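Local coordinates for putative cell wall hydrolase phosphatase-associated protein (Clostridioides difficile, PDB 7CFL) that probably acts as a cysteine endopeptidase that cuts cell-wall peptidoglycan, this chain being the NlpC/P60 catalytic domain of an autolysin, at residues Gly32-Gln46 with Val55-Tyr67. Sequence-based numbering, arbitrary orientation.
With FLC (citrate anion), chain E.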
loop_
_atom_site.group_PDB
_atom_site.type_symbol
_atom_site.label_atom_id
_atom_site.label_comp_id
_atom_site.label_asym_id
_atom_site.label_seq_id
_atom_site.Cartn_x
_atom_site.Cartn_y
_atom_site.Cartn_z
ATOM N N GLY A 32 5.846 -10.834 -7.315
ATOM C CA GLY A 32 4.892 -11.946 -7.382
ATOM C C GLY A 32 4.603 -12.595 -6.034
ATOM O O GLY A 32 3.657 -13.433 -6.003
ATOM N N ALA A 33 5.345 -12.259 -4.967
ATOM C CA ALA A 33 5.159 -12.836 -3.606
ATOM C C ALA A 33 3.990 -12.164 -2.851
ATOM O O ALA A 33 3.715 -10.952 -3.044
ATOM C CB ALA A 33 6.451 -12.758 -2.824
ATOM N N GLU A 34 3.289 -12.938 -2.023
ATOM C CA GLU A 34 2.147 -12.455 -1.204
ATOM C C GLU A 34 2.246 -13.073 0.202
ATOM O O GLU A 34 1.199 -13.425 0.772
ATOM C CB GLU A 34 0.812 -12.720 -1.917
ATOM C CG GLU A 34 0.471 -14.185 -2.150
ATOM C CD GLU A 34 0.847 -14.753 -3.513
ATOM O OE1 GLU A 34 0.311 -14.265 -4.544
ATOM O OE2 GLU A 34 1.682 -15.698 -3.541
ATOM N N GLY A 35 3.468 -13.186 0.745
ATOM C CA GLY A 35 3.710 -13.658 2.121
ATOM C C GLY A 35 3.837 -15.181 2.214
ATOM O O GLY A 35 3.515 -15.906 1.261
ATOM N N PRO A 36 4.227 -15.710 3.403
ATOM C CA PRO A 36 4.404 -14.886 4.605
ATOM C C PRO A 36 5.788 -14.242 4.824
ATOM O O PRO A 36 5.926 -13.468 5.756
ATOM C CB PRO A 36 4.145 -15.916 5.708
ATOM C CG PRO A 36 4.737 -17.195 5.157
ATOM C CD PRO A 36 4.459 -17.144 3.668
ATOM N N ASN A 37 6.777 -14.564 3.983
ATOM C CA ASN A 37 8.213 -14.242 4.221
ATOM C C ASN A 37 8.714 -13.153 3.273
ATOM O O ASN A 37 9.705 -12.494 3.635
ATOM C CB ASN A 37 9.098 -15.479 4.068
ATOM C CG ASN A 37 8.589 -16.619 4.916
ATOM O OD1 ASN A 37 8.216 -16.415 6.070
ATOM N ND2 ASN A 37 8.532 -17.806 4.336
ATOM N N SER A 38 8.071 -12.989 2.115
ATOM C CA SER A 38 8.481 -12.051 1.038
ATOM C C SER A 38 7.211 -11.484 0.388
ATOM O O SER A 38 6.147 -12.137 0.469
ATOM C CB SER A 38 9.385 -12.710 0.037
ATOM O OG SER A 38 8.710 -13.746 -0.644
ATOM N N PHE A 39 7.311 -10.322 -0.246
ATOM C CA PHE A 39 6.117 -9.595 -0.740
ATOM C C PHE A 39 6.454 -8.732 -1.953
ATOM O O PHE A 39 7.540 -8.205 -2.032
ATOM C CB PHE A 39 5.565 -8.664 0.342
ATOM C CG PHE A 39 5.206 -9.326 1.648
ATOM C CD1 PHE A 39 3.995 -9.969 1.806
ATOM C CD2 PHE A 39 6.096 -9.342 2.716
ATOM C CE1 PHE A 39 3.663 -10.565 3.016
ATOM C CE2 PHE A 39 5.771 -9.965 3.914
ATOM C CZ PHE A 39 4.562 -10.595 4.056
ATOM N N ASP A 40 5.453 -8.496 -2.805
ATOM C CA ASP A 40 5.452 -7.324 -3.707
ATOM C C ASP A 40 4.445 -6.337 -3.098
ATOM O O ASP A 40 3.863 -6.635 -2.026
ATOM C CB ASP A 40 5.255 -7.720 -5.170
ATOM C CG ASP A 40 3.915 -8.341 -5.524
ATOM O OD1 ASP A 40 2.930 -8.111 -4.777
ATOM O OD2 ASP A 40 3.870 -9.076 -6.552
ATOM N N CYS A 41 4.263 -5.174 -3.704
ATOM C CA CYS A 41 3.565 -4.073 -2.997
ATOM C C CYS A 41 2.079 -4.465 -2.806
ATOM O O CYS A 41 1.607 -4.365 -1.690
ATOM C CB CYS A 41 3.831 -2.754 -3.707
ATOM S SG CYS A 41 2.986 -2.617 -5.298
ATOM N N SER A 42 1.441 -5.048 -3.798
ATOM C CA SER A 42 0.025 -5.476 -3.742
ATOM C C SER A 42 -0.102 -6.808 -2.993
ATOM O O SER A 42 -1.113 -7.046 -2.357
ATOM C CB SER A 42 -0.518 -5.574 -5.144
ATOM O OG SER A 42 0.281 -6.457 -5.912
ATOM N N GLY A 43 0.909 -7.672 -3.052
ATOM C CA GLY A 43 0.868 -8.913 -2.261
ATOM C C GLY A 43 0.917 -8.616 -0.774
ATOM O O GLY A 43 0.259 -9.337 0.008
ATOM N N PHE A 44 1.644 -7.560 -0.402
ATOM C CA PHE A 44 1.767 -7.066 0.981
ATOM C C PHE A 44 0.419 -6.559 1.451
ATOM O O PHE A 44 -0.076 -6.948 2.516
ATOM C CB PHE A 44 2.787 -5.936 1.054
ATOM C CG PHE A 44 2.932 -5.326 2.422
ATOM C CD1 PHE A 44 3.479 -6.037 3.480
ATOM C CD2 PHE A 44 2.510 -4.023 2.643
ATOM C CE1 PHE A 44 3.605 -5.454 4.734
ATOM C CE2 PHE A 44 2.637 -3.449 3.897
ATOM C CZ PHE A 44 3.197 -4.156 4.936
ATOM N N THR A 45 -0.172 -5.646 0.692
ATOM C CA THR A 45 -1.494 -5.116 1.115
ATOM C C THR A 45 -2.536 -6.239 1.173
ATOM O O THR A 45 -3.253 -6.311 2.180
ATOM C CB THR A 45 -1.936 -3.935 0.258
ATOM O OG1 THR A 45 -2.026 -4.301 -1.118
ATOM C CG2 THR A 45 -0.993 -2.773 0.414
ATOM N N GLN A 46 -2.611 -7.118 0.161
ATOM C CA GLN A 46 -3.546 -8.267 0.224
ATOM C C GLN A 46 -3.313 -9.062 1.515
ATOM O O GLN A 46 -4.296 -9.434 2.168
ATOM C CB GLN A 46 -3.465 -9.148 -1.022
ATOM C CG GLN A 46 -4.679 -10.044 -1.184
ATOM C CD GLN A 46 -4.496 -11.024 -2.308
ATOM O OE1 GLN A 46 -3.528 -11.804 -2.301
ATOM N NE2 GLN A 46 -5.447 -11.065 -3.213
ATOM N N VAL A 55 -10.269 -9.095 5.604
ATOM C CA VAL A 55 -10.797 -8.323 4.450
ATOM C C VAL A 55 -10.057 -8.820 3.214
ATOM O O VAL A 55 -8.791 -8.838 3.246
ATOM C CB VAL A 55 -10.601 -6.827 4.679
ATOM C CG1 VAL A 55 -10.643 -6.057 3.377
ATOM C CG2 VAL A 55 -11.602 -6.323 5.699
ATOM N N SER A 56 -10.826 -9.228 2.211
ATOM C CA SER A 56 -10.339 -9.695 0.893
ATOM C C SER A 56 -10.249 -8.507 -0.056
ATOM O O SER A 56 -11.310 -7.859 -0.319
ATOM C CB SER A 56 -11.222 -10.771 0.324
ATOM O OG SER A 56 -11.303 -11.880 1.214
ATOM N N ILE A 57 -9.045 -8.199 -0.537
ATOM C CA ILE A 57 -8.856 -7.204 -1.637
ATOM C C ILE A 57 -8.246 -7.917 -2.839
ATOM O O ILE A 57 -7.624 -9.007 -2.685
ATOM C CB ILE A 57 -8.023 -5.994 -1.171
ATOM C CG1 ILE A 57 -6.534 -6.317 -1.081
ATOM C CG2 ILE A 57 -8.592 -5.422 0.132
ATOM C CD1 ILE A 57 -5.668 -5.233 -0.487
ATOM N N PRO A 58 -8.363 -7.308 -4.039
ATOM C CA PRO A 58 -7.734 -7.836 -5.252
ATOM C C PRO A 58 -6.224 -8.037 -5.135
ATOM O O PRO A 58 -5.575 -7.450 -4.294
ATOM C CB PRO A 58 -8.008 -6.766 -6.322
ATOM C CG PRO A 58 -9.301 -6.115 -5.853
ATOM C CD PRO A 58 -9.202 -6.129 -4.342
ATOM N N ARG A 59 -5.706 -8.928 -5.986
ATOM C CA ARG A 59 -4.269 -9.287 -5.986
ATOM C C ARG A 59 -3.385 -8.140 -6.461
ATOM O O ARG A 59 -2.391 -7.920 -5.759
ATOM C CB ARG A 59 -4.016 -10.532 -6.830
ATOM C CG ARG A 59 -2.544 -10.924 -6.931
ATOM C CD ARG A 59 -1.919 -11.167 -5.571
ATOM N NE ARG A 59 -0.500 -11.488 -5.603
ATOM C CZ ARG A 59 0.506 -10.608 -5.653
ATOM N NH1 ARG A 59 0.282 -9.293 -5.699
ATOM N NH2 ARG A 59 1.752 -11.061 -5.633
ATOM N N VAL A 60 -3.701 -7.455 -7.576
ATOM C CA VAL A 60 -2.722 -6.501 -8.188
ATOM C C VAL A 60 -3.146 -5.062 -7.878
ATOM O O VAL A 60 -4.356 -4.810 -7.674
ATOM C CB VAL A 60 -2.482 -6.726 -9.695
ATOM C CG1 VAL A 60 -1.990 -8.140 -9.973
ATOM C CG2 VAL A 60 -3.703 -6.410 -10.524
ATOM N N SER A 61 -2.173 -4.165 -7.911
ATOM C CA SER A 61 -2.354 -2.751 -7.485
ATOM C C SER A 61 -3.462 -2.069 -8.300
ATOM O O SER A 61 -4.317 -1.428 -7.649
ATOM C CB SER A 61 -1.052 -1.985 -7.514
ATOM O OG SER A 61 -0.514 -1.886 -8.821
ATOM N N ARG A 62 -3.495 -2.240 -9.633
ATOM C CA ARG A 62 -4.470 -1.562 -10.527
ATOM C C ARG A 62 -5.902 -1.994 -10.200
ATOM O O ARG A 62 -6.821 -1.156 -10.355
ATOM C CB ARG A 62 -4.120 -1.707 -12.014
ATOM C CG ARG A 62 -4.049 -3.126 -12.550
ATOM C CD ARG A 62 -3.175 -3.224 -13.798
ATOM N NE ARG A 62 -2.905 -4.618 -14.145
ATOM C CZ ARG A 62 -1.803 -5.322 -13.841
ATOM N NH1 ARG A 62 -0.789 -4.786 -13.180
ATOM N NH2 ARG A 62 -1.725 -6.589 -14.210
ATOM N N ASP A 63 -6.106 -3.213 -9.725
ATOM C CA ASP A 63 -7.431 -3.765 -9.348
ATOM C C ASP A 63 -7.765 -3.319 -7.915
ATOM O O ASP A 63 -8.918 -2.922 -7.663
ATOM C CB ASP A 63 -7.413 -5.296 -9.519
ATOM C CG ASP A 63 -7.290 -5.732 -10.979
ATOM O OD1 ASP A 63 -7.611 -4.931 -11.837
ATOM O OD2 ASP A 63 -6.822 -6.880 -11.263
ATOM N N GLN A 64 -6.798 -3.307 -6.998
ATOM C CA GLN A 64 -7.023 -2.796 -5.622
ATOM C C GLN A 64 -7.477 -1.332 -5.739
ATOM O O GLN A 64 -8.383 -0.965 -4.998
ATOM C CB GLN A 64 -5.787 -2.925 -4.746
ATOM C CG GLN A 64 -5.343 -4.367 -4.506
ATOM C CD GLN A 64 -4.228 -4.353 -3.494
ATOM O OE1 GLN A 64 -3.816 -3.326 -2.963
ATOM N NE2 GLN A 64 -3.634 -5.510 -3.278
ATOM N N SER A 65 -6.936 -0.595 -6.706
ATOM C CA SER A 65 -7.275 0.841 -6.964
ATOM C C SER A 65 -8.737 1.024 -7.363
ATOM O O SER A 65 -9.188 2.223 -7.387
ATOM C CB SER A 65 -6.337 1.435 -8.015
ATOM O OG SER A 65 -6.517 2.844 -8.139
ATOM N N LYS A 66 -9.439 -0.029 -7.791
ATOM C CA LYS A 66 -10.855 0.078 -8.266
ATOM C C LYS A 66 -11.796 -0.513 -7.207
ATOM O O LYS A 66 -12.980 -0.710 -7.527
ATOM C CB LYS A 66 -11.000 -0.671 -9.599
ATOM C CG LYS A 66 -10.222 -0.085 -10.768
ATOM C CD LYS A 66 -10.446 -0.815 -12.085
ATOM C CE LYS A 66 -9.381 -1.845 -12.395
ATOM N NZ LYS A 66 -9.580 -2.483 -13.718
ATOM N N TYR A 67 -11.272 -0.881 -6.023
ATOM C CA TYR A 67 -12.026 -1.679 -5.022
ATOM C C TYR A 67 -12.296 -0.845 -3.769
ATOM O O TYR A 67 -11.370 -0.293 -3.195
ATOM C CB TYR A 67 -11.269 -2.979 -4.682
ATOM C CG TYR A 67 -11.972 -3.809 -3.638
ATOM C CD1 TYR A 67 -13.081 -4.593 -3.955
ATOM C CD2 TYR A 67 -11.591 -3.749 -2.307
ATOM C CE1 TYR A 67 -13.770 -5.300 -2.979
ATOM C CE2 TYR A 67 -12.276 -4.455 -1.324
ATOM C CZ TYR A 67 -13.347 -5.257 -1.658
ATOM O OH TYR A 67 -14.003 -5.926 -0.656
HETATM C CAC FLC E . 2.038 -7.690 -8.965
HETATM C CA FLC E . 2.818 -6.570 -8.281
HETATM C CB FLC E . 2.759 -5.200 -8.978
HETATM C CBC FLC E . 1.292 -4.714 -9.160
HETATM C CG FLC E . 3.441 -4.114 -8.144
HETATM C CGC FLC E . 4.898 -4.290 -7.804
HETATM O OA1 FLC E . 1.268 -7.384 -9.913
HETATM O OA2 FLC E . 2.193 -8.884 -8.549
HETATM O OB1 FLC E . 1.048 -4.068 -10.204
HETATM O OB2 FLC E . 0.459 -4.948 -8.246
HETATM O OG1 FLC E . 5.723 -3.862 -8.639
HETATM O OG2 FLC E . 5.192 -4.779 -6.674
HETATM O OHB FLC E . 3.351 -5.302 -10.253
HETATM O O HOH W 1 -6.934 -9.421 1.308
#
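Arg59 lays its guanidinium over Gly43, whose CA sits 3.5 Å above one face of the plane, and points its two terminal nitrogens at the carboxylate of Asp40. The grip is end-on: Arg59 NH1 reaches Asp40 OD1 and Arg59 NH2 reaches Asp40 OD2, each at 3.0 Å, although the two planes are turned 58° apart. Each of those oxygens takes a second, backbone donor, Gly43 N on OD1 as the N-cap bond of helix 41-53 and Gly32 N on OD2. Glu34 comes in at about a right angle, and its OE1 accepts from Arg59 NE at 3.1 Å, completing a salt-bridge network. With CG anti to the backbone N (chi1 177°) and a bend at chi2, the arginine chain turns back across the helix start. Beside it Gln46 stretches out to give Ile57 O a nearly straight bond from NE2 (3.0 Å, 168°), while Ile57 CD1 packs against the backbone of Thr45. Deeper in, Gln64 NE2 bridges the segments, donating to Ser42 O at 3.1 Å and to Pro58 O. A citrate, probably from the crystallisation liquor, accepts from Cys41 N, Ser42 OG and Ser61 N, with Tyr29 and Trp31 also holding it. Cys41 heads the helix and touches His96, consistent with the Cys-His pair of NlpC/P60 peptidases. Asp40, held by Arg59, thus caps the helix start beside the citrate cleft, and Arg59's charge is met by Asp40 and Glu34.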